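Local coordinates for acetyltransferase (PDB 2DXQ), which is a putative acetyltransferase of the GNAT family, which probably transfers an acetyl group from acetyl-coenzyme A to an acceptor not yet identified, at residues D4-G12 with T52-G60; L16-Q24 with G60-L68. One frame throughout, in Å; residues are numbered along the deposited sequence.

Contact 1 and contact 2 lie on the same mixed sheet, their centres about 9 Å apart, and share Gly60 in the turn between strands 51-58 and 61-71. Contact 1 is the seam between strand 6-10, outermost within this chain, and strand 51-58; it is partly buried and built largely from backbone hydrogen bonds. Contact 2 is more deeply buried: helix 16-26, which follows strand 6-10 in the chain, lies over strand 61-71 through side chains and two bridging waters. The two meet where Thr65 of contact 2 packs on Ile53 of contact 1, and where Leu19 of the helix reaches Ile53 and Val55.

Contact 1 of 2, residues D4-G12 with T52-G60; sequences DAISLRAAG and TIFVATENG
Thr57 OG1 is held by two waters: water 1, 2.7 Å away, which also joins Asp4 O and Gly60 N, and water 2, which accepts from Arg9 NE. The hydroxyl sits on the antiparallel ladder of strands 6-10 and 51-58, at the margin of the GNAT sheet. Its chi1 of 60° sets OG1 between the backbone N and the carbonyl carbon, where it also packs 3.4 Å from Ser7 CB. In the backbone, Ser7 and Thr57 form a hydrogen-bonded pair, as do Arg9 and Val55; Asn59 N to Ala5 O and Ala11 N to Ile53 O, the latter 2.7 Å and close to straight, extend the ladder at its two ends.

The Arg9 chain, extended from CG to NE, runs alongside Val55 on the face that carries Ser7 and Thr57. Val55 CG2 lies over one face of the guanidinium, toward its rim, 4.0 Å from Arg9 NH1, while water 2 sits in plane at its edge. Each nitrogen of the group has a polar partner: NE water 2, NH1 the Ala10 O of its own strand and a salt bridge to Asp15, and NH2 water 3, which donates on to Gly60 O. These bonds fix the rotation of the plane and tie strand 6-10 to the turn at Gly60.

On the other face lie Leu8 and Ala56, with helix 98-112 packing on Leu8 and Phe54. The Phe54 ring is edge-to-face with His105 of that helix. Toward the far end of the ladder, Thr52 CG2 lies over one face of the same ring, toward its rim, and touches Ala10 CB at 3.6 Å.

Contact 2 of 2, residues L16-Q24 with G60-L68; sequences LPGLLELYQ and GKPVATATL
Helix 16-26 packs against one face of the GNAT sheet, and strand 61-71 meets it here at 33° between the short axes. Leu22 carries most of the apolar contact. With CG anti to the carbonyl carbon (chi1 -71°), it turns CD1 onto Pro62 CB and Thr65 CG2, 3.9 and 3.8 Å away, while CD2 rests over the Val63 carbonyl. One turn back, Gly18, with no side chain, brings the helix close: Gly18 CA is 4.2 Å from Pro62 CG. Water 5 joins the two backbones, donating to Gly18 O and Pro62 O.

Next to this, Leu19 CD2 packs 3.7 Å from Thr65 OG1, the hydroxyl that bonds to Phe54 O of strand 51-58. Val63 and Ala64 both face Ala56 of that strand in a classic beta bulge.

Further along, Tyr23 crosses Thr65 and Thr67 at about a right angle. Its OH and Thr67 OG1 stand 3.7 Å apart, with water 6 between them, in the plane of the phenol ring and also donating to Thr65 OG1. Three hydroxyls of buried residues thus share one ordered water, which gives Tyr23 and Thr67 a polar partner and Thr65 OG1 a second one beside Phe54 O.

Contact 1 of 2, residues D4-G12 with T52-G60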
loop_
_atom_site.group_PDB
_atom_site.type_symbol
_atom_site.label_atom_id
_atom_site.label_comp_id
_atom_site.label_asym_id
_atom_site.label_seq_id
_atom_site.Cartn_x
_atom_site.Cartn_y
_atom_site.Cartn_z
ATOM N N ASP A 4 -27.114 -8.135 15.504
ATOM C CA ASP A 4 -26.508 -8.581 16.792
ATOM C C ASP A 4 -25.762 -7.431 17.485
ATOM O O ASP A 4 -25.568 -6.350 16.911
ATOM C CB ASP A 4 -25.584 -9.788 16.565
ATOM C CG ASP A 4 -25.611 -10.798 17.735
ATOM O OD1 ASP A 4 -25.933 -10.431 18.900
ATOM O OD2 ASP A 4 -25.287 -11.981 17.490
ATOM N N ALA A 5 -25.348 -7.675 18.725
ATOM C CA ALA A 5 -24.732 -6.657 19.564
ATOM C C ALA A 5 -23.303 -6.346 19.135
ATOM O O ALA A 5 -22.829 -5.233 19.322
ATOM C CB ALA A 5 -24.745 -7.102 21.011
ATOM N N ILE A 6 -22.611 -7.354 18.617
ATOM C CA ILE A 6 -21.243 -7.167 18.130
ATOM C C ILE A 6 -21.189 -7.771 16.746
ATOM O O ILE A 6 -21.606 -8.920 16.541
ATOM C CB ILE A 6 -20.179 -7.830 19.052
ATOM C CG1 ILE A 6 -20.135 -7.134 20.417
ATOM C CG2 ILE A 6 -18.768 -7.791 18.393
ATOM C CD1 ILE A 6 -19.323 -7.852 21.451
ATOM N N SER A 7 -20.687 -7.002 15.784
ATOM C CA SER A 7 -20.532 -7.528 14.448
ATOM C C SER A 7 -19.241 -7.048 13.781
ATOM O O SER A 7 -18.524 -6.205 14.317
ATOM C CB SER A 7 -21.742 -7.184 13.597
ATOM O OG SER A 7 -21.679 -7.901 12.390
ATOM N N LEU A 8 -18.971 -7.610 12.613
ATOM C CA LEU A 8 -17.781 -7.318 11.830
ATOM C C LEU A 8 -18.234 -7.444 10.382
ATOM O O LEU A 8 -18.808 -8.467 10.002
ATOM C CB LEU A 8 -16.724 -8.368 12.152
ATOM C CG LEU A 8 -15.474 -8.469 11.283
ATOM C CD1 LEU A 8 -14.518 -7.368 11.619
ATOM C CD2 LEU A 8 -14.831 -9.825 11.524
ATOM N N ARG A 9 -17.983 -6.413 9.579
ATOM C CA ARG A 9 -18.406 -6.409 8.179
ATOM C C ARG A 9 -17.625 -5.369 7.392
ATOM O O ARG A 9 -16.937 -4.538 7.976
ATOM C CB ARG A 9 -19.896 -6.102 8.082
ATOM C CG ARG A 9 -20.317 -4.850 8.820
ATOM C CD ARG A 9 -21.813 -4.572 8.624
ATOM N NE ARG A 9 -22.225 -3.370 9.349
ATOM C CZ ARG A 9 -22.026 -2.134 8.911
ATOM N NH1 ARG A 9 -21.405 -1.925 7.753
ATOM N NH2 ARG A 9 -22.440 -1.107 9.634
ATOM N N ALA A 10 -17.742 -5.430 6.070
ATOM C CA ALA A 10 -17.263 -4.364 5.217
ATOM C C ALA A 10 -18.174 -3.163 5.390
ATOM O O ALA A 10 -19.391 -3.313 5.621
ATOM C CB ALA A 10 -17.239 -4.803 3.744
ATOM N N ALA A 11 -17.585 -1.975 5.288
ATOM C CA ALA A 11 -18.343 -0.730 5.306
ATOM C C ALA A 11 -19.102 -0.560 4.000
ATOM O O ALA A 11 -18.713 -1.108 2.959
ATOM C CB ALA A 11 -17.413 0.465 5.530
ATOM N N GLY A 12 -20.181 0.212 4.066
ATOM C CA GLY A 12 -20.993 0.532 2.893
ATOM C C GLY A 12 -21.572 1.924 3.041
ATOM O O GLY A 12 -21.187 2.654 3.953
ATOM N N THR A 52 -11.117 -2.704 0.606
ATOM C CA THR A 52 -12.253 -2.929 1.491
ATOM C C THR A 52 -11.989 -2.234 2.814
ATOM O O THR A 52 -10.921 -2.409 3.394
ATOM C CB THR A 52 -12.518 -4.429 1.751
ATOM O OG1 THR A 52 -12.661 -5.139 0.511
ATOM C CG2 THR A 52 -13.797 -4.584 2.571
ATOM N N ILE A 53 -12.949 -1.426 3.267
ATOM C CA ILE A 53 -12.879 -0.839 4.602
ATOM C C ILE A 53 -13.687 -1.782 5.498
ATOM O O ILE A 53 -14.865 -2.022 5.229
ATOM C CB ILE A 53 -13.532 0.570 4.671
ATOM C CG1 ILE A 53 -12.889 1.563 3.691
ATOM C CG2 ILE A 53 -13.459 1.110 6.124
ATOM C CD1 ILE A 53 -13.725 2.873 3.481
ATOM N N PHE A 54 -13.057 -2.319 6.547
ATOM C CA PHE A 54 -13.756 -3.178 7.490
ATOM C C PHE A 54 -14.066 -2.406 8.757
ATOM O O PHE A 54 -13.271 -1.568 9.158
ATOM C CB PHE A 54 -12.912 -4.400 7.822
ATOM C CG PHE A 54 -12.786 -5.355 6.679
ATOM C CD1 PHE A 54 -13.892 -6.105 6.267
ATOM C CD2 PHE A 54 -11.582 -5.482 5.994
ATOM C CE1 PHE A 54 -13.788 -6.997 5.183
ATOM C CE2 PHE A 54 -11.467 -6.359 4.917
ATOM C CZ PHE A 54 -12.561 -7.116 4.515
ATOM N N VAL A 55 -15.224 -2.685 9.364
ATOM C CA VAL A 55 -15.599 -2.109 10.655
ATOM C C VAL A 55 -16.008 -3.201 11.649
ATOM O O VAL A 55 -16.619 -4.191 11.267
ATOM C CB VAL A 55 -16.756 -1.061 10.548
ATOM C CG1 VAL A 55 -16.267 0.231 9.901
ATOM C CG2 VAL A 55 -17.968 -1.618 9.761
ATOM N N ALA A 56 -15.641 -3.025 12.917
ATOM C CA ALA A 56 -16.262 -3.781 13.996
ATOM C C ALA A 56 -17.328 -2.866 14.553
ATOM O O ALA A 56 -17.112 -1.649 14.676
ATOM C CB ALA A 56 -15.236 -4.132 15.092
ATOM N N THR A 57 -18.495 -3.427 14.845
ATOM C CA THR A 57 -19.594 -2.604 15.326
ATOM C C THR A 57 -20.045 -3.119 16.675
ATOM O O THR A 57 -19.947 -4.312 16.948
ATOM C CB THR A 57 -20.820 -2.581 14.365
ATOM O OG1 THR A 57 -21.312 -3.914 14.209
ATOM C CG2 THR A 57 -20.459 -1.999 12.988
ATOM N N GLU A 58 -20.501 -2.194 17.513
ATOM C CA GLU A 58 -21.060 -2.520 18.816
ATOM C C GLU A 58 -22.424 -1.822 18.895
ATOM O O GLU A 58 -22.489 -0.588 18.787
ATOM C CB GLU A 58 -20.101 -1.993 19.887
ATOM C CG GLU A 58 -20.430 -2.360 21.348
ATOM C CD GLU A 58 -19.714 -1.457 22.315
ATOM O OE1 GLU A 58 -18.589 -1.800 22.739
ATOM O OE2 GLU A 58 -20.257 -0.371 22.649
ATOM N N ASN A 59 -23.506 -2.595 19.051
ATOM C CA ASN A 59 -24.873 -2.037 18.965
ATOM C C ASN A 59 -25.045 -1.219 17.680
ATOM O O ASN A 59 -25.686 -0.159 17.688
ATOM C CB ASN A 59 -25.190 -1.146 20.172
ATOM C CG ASN A 59 -24.840 -1.793 21.485
ATOM O OD1 ASN A 59 -24.078 -1.241 22.285
ATOM N ND2 ASN A 59 -25.374 -2.975 21.706
ATOM N N GLY A 60 -24.430 -1.696 16.597
ATOM C CA GLY A 60 -24.506 -1.019 15.293
ATOM C C GLY A 60 -23.542 0.134 15.059
ATOM O O GLY A 60 -23.409 0.585 13.924
HETATM O O HOH W 1 -23.264 -4.233 16.095
HETATM O O HOH W 2 -23.319 -3.992 11.964
HETATM O O HOH W 3 -24.304 -1.131 11.595
HETATM O O HOH W 4 -15.465 -1.116 1.782
#

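Contact 2 of 2, residues L16-Q24 with G60-L68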
loop_
_atom_site.group_PDB
_atom_site.type_symbol
_atom_site.label_atom_id
_atom_site.label_comp_id
_atom_site.label_asym_id
_atom_site.label_seq_id
_atom_site.Cartn_x
_atom_site.Cartn_y
_atom_site.Cartn_z
ATOM N N LEU A 16 -20.609 6.123 6.439
ATOM C CA LEU A 16 -19.709 7.260 6.339
ATOM C C LEU A 16 -19.623 8.131 7.593
ATOM O O LEU A 16 -18.504 8.437 8.027
ATOM C CB LEU A 16 -19.988 8.075 5.051
ATOM C CG LEU A 16 -19.003 9.204 4.734
ATOM C CD1 LEU A 16 -17.540 8.730 4.787
ATOM C CD2 LEU A 16 -19.348 9.805 3.349
ATOM N N PRO A 17 -20.777 8.554 8.188
ATOM C CA PRO A 17 -20.673 9.344 9.424
ATOM C C PRO A 17 -19.838 8.660 10.517
ATOM O O PRO A 17 -18.966 9.295 11.127
ATOM C CB PRO A 17 -22.143 9.497 9.866
ATOM C CG PRO A 17 -22.907 9.432 8.607
ATOM C CD PRO A 17 -22.186 8.394 7.769
ATOM N N GLY A 18 -20.092 7.367 10.738
ATOM C CA GLY A 18 -19.372 6.592 11.757
ATOM C C GLY A 18 -17.884 6.450 11.486
ATOM O O GLY A 18 -17.067 6.561 12.400
ATOM N N LEU A 19 -17.532 6.232 10.221
ATOM C CA LEU A 19 -16.132 6.170 9.792
ATOM C C LEU A 19 -15.431 7.497 9.993
ATOM O O LEU A 19 -14.297 7.545 10.461
ATOM C CB LEU A 19 -16.050 5.787 8.319
ATOM C CG LEU A 19 -16.182 4.303 8.015
ATOM C CD1 LEU A 19 -16.304 4.112 6.501
ATOM C CD2 LEU A 19 -14.985 3.550 8.589
ATOM N N LEU A 20 -16.107 8.588 9.656
ATOM C CA LEU A 20 -15.492 9.903 9.861
ATOM C C LEU A 20 -15.195 10.158 11.346
ATOM O O LEU A 20 -14.146 10.707 11.696
ATOM C CB LEU A 20 -16.359 11.017 9.243
ATOM C CG LEU A 20 -16.453 11.038 7.706
ATOM C CD1 LEU A 20 -17.497 12.059 7.255
ATOM C CD2 LEU A 20 -15.077 11.406 7.101
ATOM N N GLU A 21 -16.094 9.735 12.229
ATOM C CA GLU A 21 -15.836 9.856 13.669
ATOM C C GLU A 21 -14.595 9.090 14.107
ATOM O O GLU A 21 -13.785 9.591 14.898
ATOM C CB GLU A 21 -17.070 9.432 14.471
ATOM C CG GLU A 21 -18.279 10.312 14.168
ATOM C CD GLU A 21 -19.460 10.069 15.087
ATOM O OE1 GLU A 21 -19.345 9.261 16.033
ATOM O OE2 GLU A 21 -20.510 10.712 14.856
ATOM N N LEU A 22 -14.424 7.885 13.572
ATOM C CA LEU A 22 -13.225 7.094 13.860
ATOM C C LEU A 22 -11.964 7.783 13.352
ATOM O O LEU A 22 -10.967 7.841 14.048
ATOM C CB LEU A 22 -13.346 5.683 13.270
ATOM C CG LEU A 22 -14.353 4.759 13.967
ATOM C CD1 LEU A 22 -14.516 3.463 13.173
ATOM C CD2 LEU A 22 -13.882 4.448 15.405
ATOM N N TYR A 23 -12.014 8.325 12.140
ATOM C CA TYR A 23 -10.833 8.967 11.571
ATOM C C TYR A 23 -10.500 10.283 12.275
ATOM O O TYR A 23 -9.350 10.704 12.293
ATOM C CB TYR A 23 -11.007 9.166 10.065
ATOM C CG TYR A 23 -11.105 7.882 9.261
ATOM C CD1 TYR A 23 -10.370 6.744 9.612
ATOM C CD2 TYR A 23 -11.902 7.823 8.134
ATOM C CE1 TYR A 23 -10.453 5.583 8.868
ATOM C CE2 TYR A 23 -11.985 6.679 7.362
ATOM C CZ TYR A 23 -11.264 5.556 7.736
ATOM O OH TYR A 23 -11.348 4.425 6.970
ATOM N N GLN A 24 -11.496 10.902 12.897
ATOM C CA GLN A 24 -11.252 12.053 13.768
ATOM C C GLN A 24 -10.534 11.649 15.061
ATOM O O GLN A 24 -9.690 12.399 15.573
ATOM C CB GLN A 24 -12.561 12.815 14.023
ATOM C CG GLN A 24 -12.968 13.591 12.752
ATOM C CD GLN A 24 -14.456 13.844 12.588
ATOM O OE1 GLN A 24 -15.209 13.857 13.567
ATOM N NE2 GLN A 24 -14.888 14.076 11.331
ATOM N N GLY A 60 -24.430 -1.696 16.597
ATOM C CA GLY A 60 -24.506 -1.019 15.293
ATOM C C GLY A 60 -23.542 0.134 15.059
ATOM O O GLY A 60 -23.409 0.585 13.924
ATOM N N LYS A 61 -22.880 0.617 16.111
ATOM C CA LYS A 61 -21.915 1.715 15.975
ATOM C C LYS A 61 -20.529 1.190 15.599
ATOM O O LYS A 61 -20.006 0.296 16.280
ATOM C CB LYS A 61 -21.799 2.526 17.266
ATOM C CG LYS A 61 -20.952 3.789 17.095
ATOM C CD LYS A 61 -20.603 4.440 18.419
ATOM C CE LYS A 61 -19.994 5.808 18.173
ATOM N NZ LYS A 61 -18.919 6.098 19.165
ATOM N N PRO A 62 -19.922 1.734 14.522
ATOM C CA PRO A 62 -18.524 1.399 14.264
ATOM C C PRO A 62 -17.627 1.795 15.442
ATOM O O PRO A 62 -17.653 2.951 15.897
ATOM C CB PRO A 62 -18.183 2.231 13.005
ATOM C CG PRO A 62 -19.511 2.424 12.334
ATOM C CD PRO A 62 -20.482 2.612 13.470
ATOM N N VAL A 63 -16.855 0.834 15.941
ATOM C CA VAL A 63 -15.959 1.064 17.075
ATOM C C VAL A 63 -14.495 0.767 16.748
ATOM O O VAL A 63 -13.610 1.071 17.542
ATOM C CB VAL A 63 -16.385 0.260 18.328
ATOM C CG1 VAL A 63 -17.678 0.826 18.920
ATOM C CG2 VAL A 63 -16.575 -1.223 17.992
ATOM N N ALA A 64 -14.257 0.131 15.602
ATOM C CA ALA A 64 -12.888 -0.028 15.076
ATOM C C ALA A 64 -12.957 -0.146 13.575
ATOM O O ALA A 64 -13.996 -0.518 13.022
ATOM C CB ALA A 64 -12.187 -1.255 15.658
ATOM N N THR A 65 -11.843 0.140 12.919
ATOM C CA THR A 65 -11.789 0.012 11.465
ATOM C C THR A 65 -10.365 -0.281 11.017
ATOM O O THR A 65 -9.400 0.016 11.731
ATOM C CB THR A 65 -12.334 1.291 10.756
ATOM O OG1 THR A 65 -12.374 1.090 9.332
ATOM C CG2 THR A 65 -11.471 2.483 11.046
ATOM N N ALA A 66 -10.263 -0.923 9.856
ATOM C CA ALA A 66 -8.991 -1.109 9.144
ATOM C C ALA A 66 -9.340 -1.192 7.669
ATOM O O ALA A 66 -10.374 -1.775 7.304
ATOM C CB ALA A 66 -8.320 -2.393 9.592
ATOM N N THR A 67 -8.462 -0.652 6.823
ATOM C CA THR A 67 -8.684 -0.698 5.383
ATOM C C THR A 67 -7.686 -1.665 4.756
ATOM O O THR A 67 -6.480 -1.578 5.009
ATOM C CB THR A 67 -8.524 0.699 4.764
ATOM O OG1 THR A 67 -9.467 1.604 5.369
ATOM C CG2 THR A 67 -8.702 0.652 3.220
ATOM N N LEU A 68 -8.205 -2.577 3.940
ATOM C CA LEU A 68 -7.386 -3.552 3.245
ATOM C C LEU A 68 -7.226 -3.124 1.797
ATOM O O LEU A 68 -8.209 -2.786 1.138
ATOM C CB LEU A 68 -8.048 -4.929 3.294
ATOM C CG LEU A 68 -7.356 -6.063 2.544
ATOM C CD1 LEU A 68 -5.952 -6.353 3.117
ATOM C CD2 LEU A 68 -8.266 -7.301 2.630
HETATM O O HOH W 5 -18.136 5.563 14.955
HETATM O O HOH W 6 -10.104 2.149 7.964
#